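Local atomic coordinates of ribulose-1,5-bisphosphate carboxylase/oxygenase large subunit (Rhodopseudomonas palustris, PDB entry 3QFW), a protein that is a Rubisco-like member of the ribulose-bisphosphate carboxylase family, probably a magnesium-dependent barrel enzyme that need not share the carbon-fixing reaction of true Rubisco. Residues B[132-137]-B[362-367]; B[160-165]-B[337-342]; B[325-330]-B[358-363]. All blocks are in the same frame, centred on the assembly; numbering follows the deposited sequence.

Interaction 1 of 3, residues B[132-137]-B[362-367]; sequences ALTASA and NKVADY
Val-364 reaches down from the helix with its two methyls spread like a fork, one prong for Ala-132 and the other for Thr-134. With CG1 anti to the backbone N (chi1 174°), that methyl drops onto the start of the strand, where Ala-132 CB lies 3.6 Å from Val-364 CG1. The same methyl also rests 3.5 Å from the carbonyl, Ala-132 O to Val-364 CG1. The second prong meets Thr-134 methyl to methyl: Thr-134 CG2 is 3.9 Å from Val-364 CG2, and the two side chains lie alongside each other, pointing in opposite directions. The chi1 of Thr-134 (69°) gives this job to CG2, while OG1 has a hydrogen bond elsewhere in the structure.

Beside this apolar patch a water ties the two backbones together. It accepts from Ala-132 N at 2.9 Å and donates to Val-364 O, also at 2.9 Å. Val-364 O also accepts Tyr-367 N at 3.1 Å, so the water links the residue before the strand to the helix backbone. Leu-331 of helix 327-334 packs on Ala-132 from the neighbouring helix of the same outer layer. All the touching residues are buried, and this is the build of a TIM barrel: strand 133-138, the first of the ring, carrying on its outer face the helix that follows the eighth strand.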
# COMPACT_ATOMS: atom_id res chain seq x y z
N ALA B 132 4.09 -26.54 -18.40
CA ALA B 132 4.30 -25.35 -17.59
C ALA B 132 4.83 -24.24 -18.49
O ALA B 132 5.31 -24.49 -19.60
CB ALA B 132 5.29 -25.63 -16.46
N LEU B 133 4.74 -23.00 -18.02
CA LEU B 133 5.25 -21.88 -18.80
C LEU B 133 6.54 -21.33 -18.22
O LEU B 133 6.95 -21.71 -17.12
CB LEU B 133 4.19 -20.78 -18.93
CG LEU B 133 3.04 -21.06 -19.90
CD1 LEU B 133 2.10 -22.16 -19.40
CD2 LEU B 133 2.27 -19.78 -20.17
N THR B 134 7.19 -20.46 -18.97
CA THR B 134 8.46 -19.87 -18.57
C THR B 134 8.42 -18.34 -18.69
O THR B 134 7.75 -17.79 -19.57
CB THR B 134 9.63 -20.39 -19.44
OG1 THR B 134 9.51 -19.88 -20.77
CG2 THR B 134 9.63 -21.92 -19.49
N ALA B 135 9.13 -17.67 -17.80
CA ALA B 135 9.26 -16.22 -17.88
C ALA B 135 10.66 -15.79 -17.50
O ALA B 135 11.37 -16.51 -16.79
CB ALA B 135 8.24 -15.53 -16.95
N SER B 136 11.06 -14.61 -17.97
CA SER B 136 12.28 -13.97 -17.50
C SER B 136 12.07 -12.48 -17.34
O SER B 136 11.13 -11.90 -17.89
CB SER B 136 13.43 -14.21 -18.47
OG SER B 136 14.67 -13.91 -17.85
N ALA B 137 12.94 -11.84 -16.57
CA ALA B 137 12.86 -10.40 -16.39
C ALA B 137 14.00 -9.71 -17.11
O ALA B 137 15.08 -10.29 -17.30
CB ALA B 137 12.85 -10.04 -14.90
N ASN B 362 13.29 -25.95 -22.89
CA ASN B 362 13.15 -27.35 -23.29
C ASN B 362 13.01 -28.29 -22.10
O ASN B 362 12.28 -29.27 -22.15
CB ASN B 362 14.31 -27.80 -24.18
CG ASN B 362 14.32 -27.11 -25.53
OD1 ASN B 362 13.26 -26.80 -26.08
ND2 ASN B 362 15.50 -26.84 -26.06
N LYS B 363 13.72 -27.97 -21.02
CA LYS B 363 13.62 -28.76 -19.80
C LYS B 363 12.18 -28.72 -19.27
O LYS B 363 11.61 -29.75 -18.88
CB LYS B 363 14.60 -28.22 -18.75
CG LYS B 363 14.53 -28.89 -17.39
CD LYS B 363 15.39 -30.14 -17.32
CE LYS B 363 15.87 -30.36 -15.89
NZ LYS B 363 16.41 -31.73 -15.66
N VAL B 364 11.57 -27.54 -19.31
CA VAL B 364 10.19 -27.38 -18.86
C VAL B 364 9.22 -28.13 -19.77
O VAL B 364 8.34 -28.87 -19.31
CB VAL B 364 9.80 -25.87 -18.75
CG1 VAL B 364 8.32 -25.73 -18.42
CG2 VAL B 364 10.65 -25.18 -17.71
N ALA B 365 9.38 -27.96 -21.08
CA ALA B 365 8.47 -28.59 -22.04
C ALA B 365 8.50 -30.11 -21.94
O ALA B 365 7.47 -30.76 -22.16
CB ALA B 365 8.78 -28.12 -23.46
N ASP B 366 9.66 -30.67 -21.61
CA ASP B 366 9.87 -32.12 -21.59
C ASP B 366 9.32 -32.77 -20.33
O ASP B 366 9.21 -34.01 -20.25
CB ASP B 366 11.36 -32.45 -21.71
CG ASP B 366 11.92 -32.12 -23.08
OD1 ASP B 366 11.12 -31.99 -24.04
OD2 ASP B 366 13.15 -31.99 -23.20
N TYR B 367 8.97 -31.95 -19.35
CA TYR B 367 8.51 -32.45 -18.07
C TYR B 367 7.25 -33.31 -18.20
O TYR B 367 6.27 -32.90 -18.83
CB TYR B 367 8.29 -31.32 -17.04
CG TYR B 367 7.81 -31.89 -15.74
CD1 TYR B 367 8.72 -32.37 -14.81
CD2 TYR B 367 6.46 -32.00 -15.46
CE1 TYR B 367 8.29 -32.93 -13.62
CE2 TYR B 367 6.02 -32.56 -14.28
CZ TYR B 367 6.95 -33.03 -13.36
OH TYR B 367 6.53 -33.59 -12.19
O HOH W 1 5.72 -28.90 -18.08

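Interaction 2 of 3, residues B[160-165]-B[337-342]; sequences VDLIKD and DVMLLI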
# COMPACT_ATOMS: atom_id res chain seq x y z
N VAL B 160 11.12 -18.50 -24.43
CA VAL B 160 10.51 -18.06 -23.17
C VAL B 160 9.10 -17.52 -23.45
O VAL B 160 8.91 -16.72 -24.37
CB VAL B 160 11.36 -16.96 -22.50
CG1 VAL B 160 10.70 -16.46 -21.21
CG2 VAL B 160 12.75 -17.49 -22.22
N ASP B 161 8.12 -17.94 -22.65
CA ASP B 161 6.74 -17.49 -22.86
C ASP B 161 6.45 -16.01 -22.52
O ASP B 161 5.73 -15.33 -23.26
CB ASP B 161 5.77 -18.40 -22.09
CG ASP B 161 5.89 -19.85 -22.50
OD1 ASP B 161 5.55 -20.16 -23.66
OD2 ASP B 161 6.32 -20.67 -21.66
N LEU B 162 7.01 -15.52 -21.42
CA LEU B 162 6.75 -14.13 -21.02
C LEU B 162 8.00 -13.40 -20.55
O LEU B 162 8.77 -13.90 -19.73
CB LEU B 162 5.62 -14.04 -19.97
CG LEU B 162 5.16 -12.65 -19.47
CD1 LEU B 162 5.21 -11.60 -20.57
CD2 LEU B 162 3.76 -12.69 -18.85
N ILE B 163 8.19 -12.22 -21.12
CA ILE B 163 9.28 -11.34 -20.76
C ILE B 163 8.68 -10.15 -20.05
O ILE B 163 7.80 -9.47 -20.58
CB ILE B 163 10.06 -10.90 -22.00
CG1 ILE B 163 10.64 -12.14 -22.71
CG2 ILE B 163 11.14 -9.89 -21.62
CD1 ILE B 163 11.44 -11.83 -23.93
N LYS B 164 9.13 -9.92 -18.82
CA LYS B 164 8.61 -8.83 -18.01
C LYS B 164 9.73 -7.84 -17.72
O LYS B 164 10.90 -8.21 -17.67
CB LYS B 164 8.07 -9.38 -16.69
CG LYS B 164 9.15 -10.00 -15.80
CD LYS B 164 8.58 -10.66 -14.55
CE LYS B 164 8.19 -9.66 -13.47
NZ LYS B 164 9.33 -8.82 -12.95
N ASP B 165 9.36 -6.58 -17.53
CA ASP B 165 10.28 -5.59 -17.00
C ASP B 165 10.71 -5.99 -15.60
O ASP B 165 9.96 -6.61 -14.85
CB ASP B 165 9.61 -4.22 -16.91
CG ASP B 165 9.70 -3.43 -18.19
OD1 ASP B 165 10.41 -3.86 -19.12
OD2 ASP B 165 9.05 -2.36 -18.25
N ASP B 337 0.51 -26.29 -14.04
CA ASP B 337 -0.23 -25.03 -14.13
C ASP B 337 0.50 -23.93 -13.36
O ASP B 337 0.05 -23.46 -12.31
CB ASP B 337 -1.66 -25.20 -13.60
CG ASP B 337 -2.57 -25.92 -14.58
OD1 ASP B 337 -2.24 -26.00 -15.79
OD2 ASP B 337 -3.64 -26.40 -14.14
N VAL B 338 1.64 -23.52 -13.91
CA VAL B 338 2.57 -22.63 -13.23
C VAL B 338 3.46 -22.00 -14.29
O VAL B 338 3.69 -22.59 -15.35
CB VAL B 338 3.45 -23.42 -12.24
CG1 VAL B 338 4.37 -24.40 -12.99
CG2 VAL B 338 4.27 -22.48 -11.35
N MET B 339 3.92 -20.78 -14.03
CA MET B 339 4.91 -20.14 -14.90
C MET B 339 6.20 -19.88 -14.10
O MET B 339 6.21 -19.05 -13.18
CB MET B 339 4.36 -18.84 -15.49
CG MET B 339 5.27 -18.15 -16.52
SD MET B 339 4.40 -16.92 -17.54
CE MET B 339 3.70 -15.85 -16.27
N LEU B 340 7.27 -20.60 -14.44
CA LEU B 340 8.53 -20.44 -13.72
C LEU B 340 9.30 -19.20 -14.18
O LEU B 340 9.64 -19.06 -15.34
CB LEU B 340 9.41 -21.69 -13.88
CG LEU B 340 8.77 -23.03 -13.49
CD1 LEU B 340 9.74 -24.17 -13.76
CD2 LEU B 340 8.32 -23.05 -12.04
N LEU B 341 9.57 -18.30 -13.24
CA LEU B 341 10.34 -17.10 -13.59
C LEU B 341 11.81 -17.33 -13.31
O LEU B 341 12.20 -17.55 -12.17
CB LEU B 341 9.82 -15.90 -12.80
CG LEU B 341 10.47 -14.55 -13.04
CD1 LEU B 341 10.22 -14.09 -14.45
CD2 LEU B 341 9.92 -13.53 -12.04
N ILE B 342 12.63 -17.33 -14.36
CA ILE B 342 14.07 -17.24 -14.14
C ILE B 342 14.60 -15.88 -14.60
O ILE B 342 14.92 -15.02 -13.79
CB ILE B 342 14.85 -18.33 -14.86
CG1 ILE B 342 16.32 -18.28 -14.43
CG2 ILE B 342 14.74 -18.16 -16.36
CD1 ILE B 342 16.52 -17.77 -13.00
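Lys-164 curls its amine back to the next residue, NZ donating to Asp-165 O over 3.0 Å. The approach is fairly straight on the carbonyl (C=O to donor angle 153°), with the nitrogen tilted 20° from its plane. CG sits between the backbone N and the carbonyl carbon (chi1 65°), and an extended chi2 then carries CD across to strand 339-341, while the bends at chi3 and chi4 bring NZ back to Asp-165 O. Lys-164 CD lies 3.8 Å from Leu-341 CD1 and 4.0 Å from Leu-341 CD2, the two chains crossing at about a right angle. With an alanine here, the Leu-341 methyls would probably lose the arm they rest on, and the carbonyl of Asp-165 its side-chain donor.

Two residues earlier on the strand, Leu-162 meets Met-339 at a slant. Met-339 SD comes within 4.0 Å of Leu-162 CB, and Met-339 CE, turned by the bend at chi3, ends 4.1 Å from Leu-162 CD2. Strand 133-138 runs between these two strands, and both Met-339 and Leu-341 touch its small Ala-135 on the way across. This is the interior of a TIM barrel, where side chains of strands two and eight meet over strand one. Lys-164 heads a KDD sequence that, in true Rubiscos, carries the lysine carbamylated for magnesium binding; here it is modelled as plain lysine.

Interaction 3 of 3, residues B[325-330]-B[358-363]; sequences QRVNEL and SRFVNK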
# COMPACT_ATOMS: atom_id res chain seq x y z
N GLN B 325 18.68 -26.80 -12.57
CA GLN B 325 18.65 -27.89 -11.60
C GLN B 325 17.37 -27.91 -10.76
O GLN B 325 17.07 -28.91 -10.11
CB GLN B 325 19.85 -27.83 -10.65
CG GLN B 325 19.64 -26.92 -9.45
CD GLN B 325 20.52 -27.29 -8.27
OE1 GLN B 325 20.16 -27.07 -7.11
NE2 GLN B 325 21.69 -27.86 -8.55
N ARG B 326 16.62 -26.81 -10.77
CA ARG B 326 15.44 -26.69 -9.91
C ARG B 326 14.15 -27.03 -10.65
O ARG B 326 13.13 -27.28 -10.02
CB ARG B 326 15.31 -25.26 -9.35
CG ARG B 326 16.50 -24.74 -8.55
CD ARG B 326 16.57 -25.32 -7.14
NE ARG B 326 15.27 -25.31 -6.46
CZ ARG B 326 14.83 -24.33 -5.68
NH1 ARG B 326 15.56 -23.24 -5.49
NH2 ARG B 326 13.64 -24.44 -5.10
N VAL B 327 14.20 -27.03 -11.98
CA VAL B 327 13.00 -27.17 -12.80
C VAL B 327 12.11 -28.38 -12.47
O VAL B 327 10.91 -28.22 -12.25
CB VAL B 327 13.33 -27.14 -14.30
CG1 VAL B 327 12.20 -27.75 -15.11
CG2 VAL B 327 13.62 -25.72 -14.75
N ASN B 328 12.66 -29.58 -12.42
CA ASN B 328 11.83 -30.74 -12.11
C ASN B 328 11.21 -30.69 -10.71
O ASN B 328 10.02 -30.96 -10.53
CB ASN B 328 12.57 -32.07 -12.35
CG ASN B 328 12.86 -32.30 -13.81
OD1 ASN B 328 12.26 -31.68 -14.68
ND2 ASN B 328 13.79 -33.21 -14.09
N GLU B 329 12.03 -30.34 -9.72
CA GLU B 329 11.54 -30.07 -8.36
C GLU B 329 10.31 -29.16 -8.38
O GLU B 329 9.27 -29.49 -7.81
CB GLU B 329 12.64 -29.43 -7.50
CG GLU B 329 12.14 -28.92 -6.12
CD GLU B 329 13.03 -27.85 -5.49
OE1 GLU B 329 14.14 -27.60 -6.01
OE2 GLU B 329 12.61 -27.26 -4.47
N LEU B 330 10.43 -28.02 -9.04
CA LEU B 330 9.35 -27.04 -8.98
C LEU B 330 8.10 -27.50 -9.71
O LEU B 330 6.99 -27.16 -9.32
CB LEU B 330 9.83 -25.67 -9.47
CG LEU B 330 10.85 -25.02 -8.54
CD1 LEU B 330 11.37 -23.74 -9.15
CD2 LEU B 330 10.24 -24.76 -7.17
N SER B 358 17.01 -21.56 -24.08
CA SER B 358 16.41 -22.70 -24.76
C SER B 358 16.52 -23.93 -23.87
O SER B 358 15.59 -24.72 -23.77
CB SER B 358 17.11 -22.96 -26.10
OG SER B 358 16.97 -21.85 -26.97
N ARG B 359 17.67 -24.07 -23.22
CA ARG B 359 17.92 -25.18 -22.32
C ARG B 359 16.81 -25.25 -21.28
O ARG B 359 16.23 -26.31 -21.04
CB ARG B 359 19.27 -25.00 -21.62
CG ARG B 359 20.32 -26.00 -22.02
CD ARG B 359 20.14 -27.31 -21.28
NE ARG B 359 20.96 -28.38 -21.84
CZ ARG B 359 22.27 -28.50 -21.64
NH1 ARG B 359 22.92 -27.61 -20.90
NH2 ARG B 359 22.93 -29.51 -22.19
N PHE B 360 16.54 -24.11 -20.65
CA PHE B 360 15.50 -24.03 -19.63
C PHE B 360 14.13 -24.35 -20.22
O PHE B 360 13.40 -25.20 -19.71
CB PHE B 360 15.49 -22.64 -19.00
CG PHE B 360 14.44 -22.47 -17.95
CD1 PHE B 360 14.73 -22.71 -16.62
CD2 PHE B 360 13.16 -22.06 -18.29
CE1 PHE B 360 13.75 -22.54 -15.64
CE2 PHE B 360 12.18 -21.89 -17.32
CZ PHE B 360 12.48 -22.14 -16.00
N VAL B 361 13.78 -23.63 -21.27
CA VAL B 361 12.51 -23.83 -21.94
C VAL B 361 12.28 -25.30 -22.31
O VAL B 361 11.20 -25.84 -22.08
CB VAL B 361 12.40 -22.94 -23.19
CG1 VAL B 361 11.29 -23.43 -24.11
CG2 VAL B 361 12.20 -21.50 -22.79
N ASN B 362 13.29 -25.95 -22.89
CA ASN B 362 13.15 -27.35 -23.29
C ASN B 362 13.01 -28.29 -22.10
O ASN B 362 12.28 -29.27 -22.15
CB ASN B 362 14.31 -27.80 -24.18
CG ASN B 362 14.32 -27.11 -25.53
OD1 ASN B 362 13.26 -26.80 -26.08
ND2 ASN B 362 15.50 -26.84 -26.06
N LYS B 363 13.72 -27.97 -21.02
CA LYS B 363 13.62 -28.76 -19.80
C LYS B 363 12.18 -28.72 -19.27
O LYS B 363 11.61 -29.75 -18.88
CB LYS B 363 14.60 -28.22 -18.75
CG LYS B 363 14.53 -28.89 -17.39
CD LYS B 363 15.39 -30.14 -17.32
CE LYS B 363 15.87 -30.36 -15.89
NZ LYS B 363 16.41 -31.73 -15.66
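Two neighbouring helices of the outer layer of a TIM barrel meet here: helix 327-334, which follows the seventh strand, and helix 353-366, which follows the eighth. Val-327 is the residue in the middle, with one methyl for each of two partners. Val-327 CG2 comes at a slant to the aromatic ring, lying 3.3 Å from Phe-360 CE1 and 3.7 Å from Phe-360 CD1. Val-327 CG1 presses against the base of the lysine side chain, 3.5 Å from Lys-363 CG, tighter than usual for two carbons; here the chains run alongside each other in opposite senses. The bend of Lys-363 at chi2 (86°) then sends the rest of the chain along toward Asn-328, which it crosses at about a right angle, with Lys-363 NZ 4.0 Å from Asn-328 CG.

Deeper in, Phe-360 also touches Thr-134 and Leu-340 of the barrel strands. Within 325-330, Arg-326 grips Glu-329 side-on in a salt bridge with two nitrogens: NE of Arg-326 to OE1 of Glu-329 at 2.6 Å, and NH2 of Arg-326 to OE2 of Glu-329 at 3.1 Å. Glu-329 OE2 has a second partner in Tyr-286 OH.

The chemistry therefore grades from inside to outside. Valine and phenylalanine seal the buried part, the methylenes of Lys-363 continue the apolar surface, and its amine ends in a polar fringe beside Asn-328, where a sulfate, probably from the crystallisation liquor, makes a long, weak ion pair with it.

In the fold
The three contacts cluster where the barrel closes, their centres about 6 Å apart (interactions 1 and 3), 8 Å (1 and 2) and 12 Å (2 and 3). Interaction 2 lies within the ring of strands, while interactions 1 and 3 share helix 353-366 on its outside. Along the chain the order is 132-137, 160-165, 325-330, 337-342, 358-363 and 362-367, so the first barrel strand meets the last helix, the second meets the eighth strand, and the last two helices meet each other. Thr-134 N probably bonds to Asp-161 OD2, and Leu-340 packs on Leu-330. Interactions 1 and 2 thus bring the last helix and strand to the first two strands, closing the barrel; residues 343-351 are not modelled.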